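Local coordinates for CELL WALL surface anchor family protein (Streptococcus pneumoniae, PDB 3ZGH) that probably binds keratin 10 on host cells through this basic region of a serine-rich repeat adhesin with an MSCRAMM-type fold, at residues Y84-T98 / Q132-G146. Residues are numbered along the deposited sequence; the frame is centred on the assembly and turned at random.
With ACT (acetate ion), chain D.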
loop_
_atom_site.group_PDB
_atom_site.type_symbol
_atom_site.label_atom_id
_atom_site.label_comp_id
_atom_site.label_asym_id
_atom_site.label_seq_id
_atom_site.Cartn_x
_atom_site.Cartn_y
_atom_site.Cartn_z
ATOM N N TYR A 84 18.976 -3.470 6.205
ATOM C CA TYR A 84 18.351 -2.420 5.396
ATOM C C TYR A 84 16.875 -2.464 5.702
ATOM O O TYR A 84 16.351 -3.538 5.951
ATOM C CB TYR A 84 18.535 -2.734 3.905
ATOM C CG TYR A 84 17.906 -1.777 2.919
ATOM C CD1 TYR A 84 18.342 -0.462 2.815
ATOM C CD2 TYR A 84 16.929 -2.209 2.042
ATOM C CE1 TYR A 84 17.791 0.407 1.866
ATOM C CE2 TYR A 84 16.363 -1.352 1.094
ATOM C CZ TYR A 84 16.813 -0.050 1.008
ATOM O OH TYR A 84 16.287 0.805 0.064
ATOM N N SER A 85 16.182 -1.333 5.671
ATOM C CA SER A 85 14.762 -1.345 5.982
ATOM C C SER A 85 13.985 -0.265 5.248
ATOM O O SER A 85 14.496 0.861 5.085
ATOM C CB SER A 85 14.558 -1.159 7.497
ATOM O OG SER A 85 13.214 -1.484 7.830
ATOM N N ILE A 86 12.755 -0.589 4.846
ATOM C CA ILE A 86 11.893 0.385 4.154
ATOM C C ILE A 86 10.527 0.580 4.832
ATOM O O ILE A 86 10.018 -0.339 5.466
ATOM C CB ILE A 86 11.636 -0.018 2.684
ATOM C CG1 ILE A 86 11.025 -1.411 2.605
ATOM C CG2 ILE A 86 12.937 0.035 1.864
ATOM C CD1 ILE A 86 10.435 -1.730 1.230
ATOM N N TYR A 87 9.964 1.786 4.698
ATOM C CA TYR A 87 8.565 2.076 5.073
ATOM C C TYR A 87 7.668 1.944 3.842
ATOM O O TYR A 87 8.143 2.132 2.718
ATOM C CB TYR A 87 8.440 3.510 5.561
ATOM C CG TYR A 87 9.143 3.835 6.861
ATOM C CD1 TYR A 87 8.922 3.081 8.008
ATOM C CD2 TYR A 87 9.991 4.934 6.952
ATOM C CE1 TYR A 87 9.527 3.413 9.206
ATOM C CE2 TYR A 87 10.606 5.265 8.131
ATOM C CZ TYR A 87 10.379 4.500 9.257
ATOM O OH TYR A 87 10.993 4.841 10.439
ATOM N N ASN A 88 6.370 1.647 4.033
ATOM C CA ASN A 88 5.398 1.695 2.926
ATOM C C ASN A 88 4.448 2.907 3.058
ATOM O O ASN A 88 3.456 3.009 2.339
ATOM C CB ASN A 88 4.572 0.407 2.855
ATOM C CG ASN A 88 3.608 0.249 4.038
ATOM O OD1 ASN A 88 3.773 0.907 5.091
ATOM N ND2 ASN A 88 2.635 -0.669 3.894
ATOM N N SER A 89 4.729 3.821 3.981
ATOM C CA SER A 89 3.865 4.985 4.114
ATOM C C SER A 89 4.690 6.209 4.411
ATOM O O SER A 89 5.712 6.109 5.073
ATOM C CB SER A 89 2.821 4.785 5.213
ATOM O OG SER A 89 3.454 4.458 6.429
ATOM N N GLY A 90 4.266 7.357 3.902
ATOM C CA GLY A 90 4.962 8.598 4.219
ATOM C C GLY A 90 4.539 9.204 5.555
ATOM O O GLY A 90 3.606 8.745 6.201
ATOM N N THR A 91 5.229 10.240 6.002
ATOM C CA THR A 91 4.739 10.983 7.158
ATOM C C THR A 91 3.568 11.870 6.719
ATOM O O THR A 91 2.752 11.504 5.873
ATOM C CB THR A 91 5.841 11.875 7.722
ATOM O OG1 THR A 91 6.161 12.903 6.772
ATOM C CG2 THR A 91 7.091 11.052 8.029
ATOM N N SER A 92 3.494 13.075 7.246
ATOM C CA SER A 92 2.811 14.102 6.486
ATOM C C SER A 92 3.827 14.641 5.461
ATOM O O SER A 92 3.868 15.834 5.145
ATOM C CB SER A 92 2.224 15.151 7.407
ATOM O OG SER A 92 1.186 14.552 8.166
ATOM N N THR A 93 4.669 13.710 4.994
ATOM C CA THR A 93 5.473 13.824 3.780
ATOM C C THR A 93 4.616 13.733 2.515
ATOM O O THR A 93 4.979 14.272 1.461
ATOM C CB THR A 93 6.503 12.675 3.723
ATOM O OG1 THR A 93 7.779 13.150 4.190
ATOM C CG2 THR A 93 6.636 12.104 2.303
ATOM N N GLN A 94 3.493 13.026 2.607
ATOM C CA GLN A 94 2.532 13.051 1.516
ATOM C C GLN A 94 1.217 12.401 1.903
ATOM O O GLN A 94 1.184 11.364 2.570
ATOM C CB GLN A 94 3.086 12.350 0.259
ATOM C CG GLN A 94 3.057 10.834 0.329
ATOM C CD GLN A 94 3.368 10.170 -1.009
ATOM O OE1 GLN A 94 4.147 10.694 -1.821
ATOM N NE2 GLN A 94 2.747 9.003 -1.248
ATOM N N THR A 95 0.136 13.013 1.457
ATOM C CA THR A 95 -1.167 12.369 1.505
ATOM C C THR A 95 -1.101 11.031 0.790
ATOM O O THR A 95 -0.591 10.959 -0.315
ATOM C CB THR A 95 -2.204 13.251 0.840
ATOM O OG1 THR A 95 -2.241 14.501 1.530
ATOM C CG2 THR A 95 -3.591 12.579 0.891
ATOM N N MET A 96 -1.602 9.965 1.413
ATOM C CA MET A 96 -1.649 8.657 0.768
ATOM C C MET A 96 -2.997 8.391 0.090
ATOM O O MET A 96 -3.068 7.606 -0.844
ATOM C CB MET A 96 -1.468 7.525 1.788
ATOM C CG MET A 96 -0.225 7.600 2.638
ATOM S SD MET A 96 1.256 6.920 1.887
ATOM C CE MET A 96 0.769 5.251 1.362
ATOM N N LEU A 97 -4.063 8.971 0.624
ATOM C CA LEU A 97 -5.418 8.544 0.257
ATOM C C LEU A 97 -6.371 9.738 0.294
ATOM O O LEU A 97 -6.407 10.480 1.264
ATOM C CB LEU A 97 -5.882 7.451 1.211
ATOM C CG LEU A 97 -7.303 6.906 0.979
ATOM C CD1 LEU A 97 -7.343 6.011 -0.243
ATOM C CD2 LEU A 97 -7.735 6.157 2.215
ATOM N N THR A 98 -7.115 9.947 -0.780
ATOM C CA THR A 98 -8.183 10.951 -0.749
ATOM C C THR A 98 -9.455 10.174 -1.047
ATOM O O THR A 98 -9.412 9.146 -1.747
ATOM C CB THR A 98 -7.989 12.067 -1.780
ATOM O OG1 THR A 98 -7.993 11.494 -3.092
ATOM C CG2 THR A 98 -6.675 12.795 -1.552
ATOM N N GLN A 132 -4.242 15.655 7.324
ATOM C CA GLN A 132 -4.903 15.933 6.057
ATOM C C GLN A 132 -3.824 15.725 4.972
ATOM O O GLN A 132 -3.028 14.798 5.138
ATOM C CB GLN A 132 -5.486 17.346 6.071
ATOM C CG GLN A 132 -6.357 17.714 7.266
ATOM C CD GLN A 132 -7.055 19.037 7.062
ATOM O OE1 GLN A 132 -7.836 19.194 6.123
ATOM N NE2 GLN A 132 -6.775 19.999 7.929
ATOM N N GLY A 133 -3.709 16.535 3.903
ATOM C CA GLY A 133 -4.398 17.798 3.645
ATOM C C GLY A 133 -5.797 17.693 3.053
ATOM O O GLY A 133 -6.791 18.082 3.668
ATOM N N SER A 134 -5.883 17.181 1.836
ATOM C CA SER A 134 -7.186 16.974 1.225
ATOM C C SER A 134 -7.610 15.535 1.477
ATOM O O SER A 134 -8.670 15.097 1.010
ATOM C CB SER A 134 -7.134 17.254 -0.276
ATOM O OG SER A 134 -6.408 16.244 -0.957
ATOM N N GLY A 135 -6.783 14.809 2.232
ATOM C CA GLY A 135 -6.986 13.389 2.441
ATOM C C GLY A 135 -6.357 12.900 3.731
ATOM O O GLY A 135 -6.362 13.607 4.738
ATOM N N TYR A 136 -5.814 11.687 3.687
ATOM C CA TYR A 136 -5.371 10.968 4.875
ATOM C C TYR A 136 -3.939 10.438 4.710
ATOM O O TYR A 136 -3.503 10.106 3.587
ATOM C CB TYR A 136 -6.300 9.762 5.128
ATOM C CG TYR A 136 -7.739 10.109 5.423
ATOM C CD1 TYR A 136 -8.187 10.250 6.733
ATOM C CD2 TYR A 136 -8.643 10.303 4.400
ATOM C CE1 TYR A 136 -9.495 10.593 7.020
ATOM C CE2 TYR A 136 -9.976 10.637 4.671
ATOM C CZ TYR A 136 -10.388 10.782 5.984
ATOM O OH TYR A 136 -11.701 11.107 6.266
ATOM N N THR A 137 -3.229 10.318 5.827
ATOM C CA THR A 137 -2.047 9.454 5.895
ATOM C C THR A 137 -2.165 8.644 7.172
ATOM O O THR A 137 -3.117 8.811 7.929
ATOM C CB THR A 137 -0.724 10.249 5.978
ATOM O OG1 THR A 137 -0.818 11.443 5.200
ATOM C CG2 THR A 137 0.446 9.421 5.466
ATOM N N TRP A 138 -1.201 7.774 7.432
ATOM C CA TRP A 138 -1.156 7.116 8.717
ATOM C C TRP A 138 0.247 7.126 9.316
ATOM O O TRP A 138 1.236 7.338 8.608
ATOM C CB TRP A 138 -1.738 5.707 8.624
ATOM C CG TRP A 138 -0.992 4.700 7.753
ATOM C CD1 TRP A 138 0.043 3.882 8.135
ATOM C CD2 TRP A 138 -1.265 4.374 6.382
ATOM N NE1 TRP A 138 0.421 3.070 7.082
ATOM C CE2 TRP A 138 -0.370 3.363 5.997
ATOM C CE3 TRP A 138 -2.196 4.848 5.442
ATOM C CZ2 TRP A 138 -0.360 2.822 4.716
ATOM C CZ3 TRP A 138 -2.191 4.312 4.176
ATOM C CH2 TRP A 138 -1.288 3.307 3.818
ATOM N N GLY A 139 0.305 6.943 10.635
ATOM C CA GLY A 139 1.555 6.943 11.383
ATOM C C GLY A 139 1.775 5.634 12.133
ATOM O O GLY A 139 1.068 4.649 11.905
ATOM N N ASN A 140 2.752 5.613 13.035
ATOM C CA ASN A 140 3.224 4.345 13.573
ATOM C C ASN A 140 3.407 3.391 12.391
ATOM O O ASN A 140 2.936 2.246 12.421
ATOM C CB ASN A 140 2.222 3.764 14.581
ATOM C CG ASN A 140 2.312 4.427 15.959
ATOM O OD1 ASN A 140 3.371 4.915 16.361
ATOM N ND2 ASN A 140 1.198 4.428 16.689
ATOM N N GLY A 141 4.073 3.885 11.343
ATOM C CA GLY A 141 4.194 3.140 10.091
ATOM C C GLY A 141 5.150 1.975 10.271
ATOM O O GLY A 141 6.198 2.095 10.926
ATOM N N ALA A 142 4.767 0.840 9.707
ATOM C CA ALA A 142 5.543 -0.383 9.862
ATOM C C ALA A 142 6.704 -0.399 8.871
ATOM O O ALA A 142 6.732 0.398 7.916
ATOM C CB ALA A 142 4.629 -1.600 9.632
ATOM N N GLN A 143 7.626 -1.335 9.048
ATOM C CA GLN A 143 8.739 -1.433 8.100
ATOM C C GLN A 143 9.102 -2.882 7.774
ATOM O O GLN A 143 8.790 -3.788 8.539
ATOM C CB GLN A 143 9.968 -0.680 8.647
ATOM C CG GLN A 143 10.490 -1.167 9.985
ATOM C CD GLN A 143 11.574 -0.229 10.550
ATOM O OE1 GLN A 143 12.743 -0.339 10.198
ATOM N NE2 GLN A 143 11.168 0.706 11.395
ATOM N N MET A 144 9.782 -3.089 6.656
ATOM C CA MET A 144 10.258 -4.416 6.310
ATOM C C MET A 144 11.766 -4.424 6.183
ATOM O O MET A 144 12.342 -3.671 5.376
ATOM C CB MET A 144 9.644 -4.886 4.995
ATOM C CG MET A 144 10.245 -6.214 4.526
ATOM S SD MET A 144 9.273 -7.041 3.254
ATOM C CE MET A 144 9.455 -5.926 1.862
ATOM N N ASN A 145 12.407 -5.263 6.992
ATOM C CA ASN A 145 13.855 -5.419 6.938
ATOM C C ASN A 145 14.282 -6.199 5.675
ATOM O O ASN A 145 13.521 -7.001 5.137
ATOM C CB ASN A 145 14.375 -6.160 8.174
ATOM C CG ASN A 145 14.262 -5.333 9.469
ATOM O OD1 ASN A 145 13.973 -4.131 9.461
ATOM N ND2 ASN A 145 14.522 -5.981 10.582
ATOM N N GLY A 146 15.532 -6.000 5.277
ATOM C CA GLY A 146 16.152 -6.710 4.167
ATOM C C GLY A 146 16.070 -8.227 4.298
ATOM O O GLY A 146 15.819 -8.884 3.302
HETATM C C ACT D . -11.479 11.618 -5.293
HETATM O O ACT D . -12.550 12.274 -5.269
HETATM O OXT ACT D . -10.871 11.526 -4.199
HETATM C CH3 ACT D . -10.964 10.990 -6.567
HETATM O O HOH W 1 2.430 0.982 7.450
HETATM O O HOH W 2 5.567 2.621 6.930
#
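Tyr136 O is gripped by two consecutive amides, Met96 N at 2.9 Å and Leu97 N at 3.2 Å, while Tyr136 N answers to Leu97 O. Two residues facing one define a classic beta bulge, here at the start of strand 97-99. Next to it, Met96 reaches the indole of Trp138 at about a right angle: its chain bends at chi2 and chi3, which brings CE to 3.7 Å from CH2 and holds SD above the six-membered ring, 22° off the normal but 5.1 Å from the centroid, a distant Met-aromatic contact. The CG of Met96 is pressed tightly on Thr137 CG2. Ser89 CB lies 3.3 Å above the indole plane, nearer the edge of the ring than its middle. The nearby Ser89 OG meets NE1 at a poor angle, and the indole N-H is spent instead on a water in the ring plane, with NE1 2.9 Å from the water oxygen. That water also donates to Asn88 OD1; a second one donates to the same oxygen and to Ala142 O and accepts from Ser89 OG, so two waters link the segments where their backbones separate. Farther along, strands 85-87 and 143-145 run antiparallel, and Ile86 and Met144 form a hydrogen-bonded pair. Ser85 OG, swung to the far side from its own backbone N (chi1 -166°), donates to Gln143 OE1 over 2.7 Å, tilted 21° from the amide carbonyl plane. The two segments thus join separate sheets: strand 85-87 lies between 143-145 and 177-178, strand 136-138 edges the seven-stranded sheet beside 120-131, and 97-99 pairs with 170-172. Asn88 ND2 bonds Ser157 OG on strand 154-162, and Trp138 meets Trp159 of that strand and Tyr62 of strand 57-65.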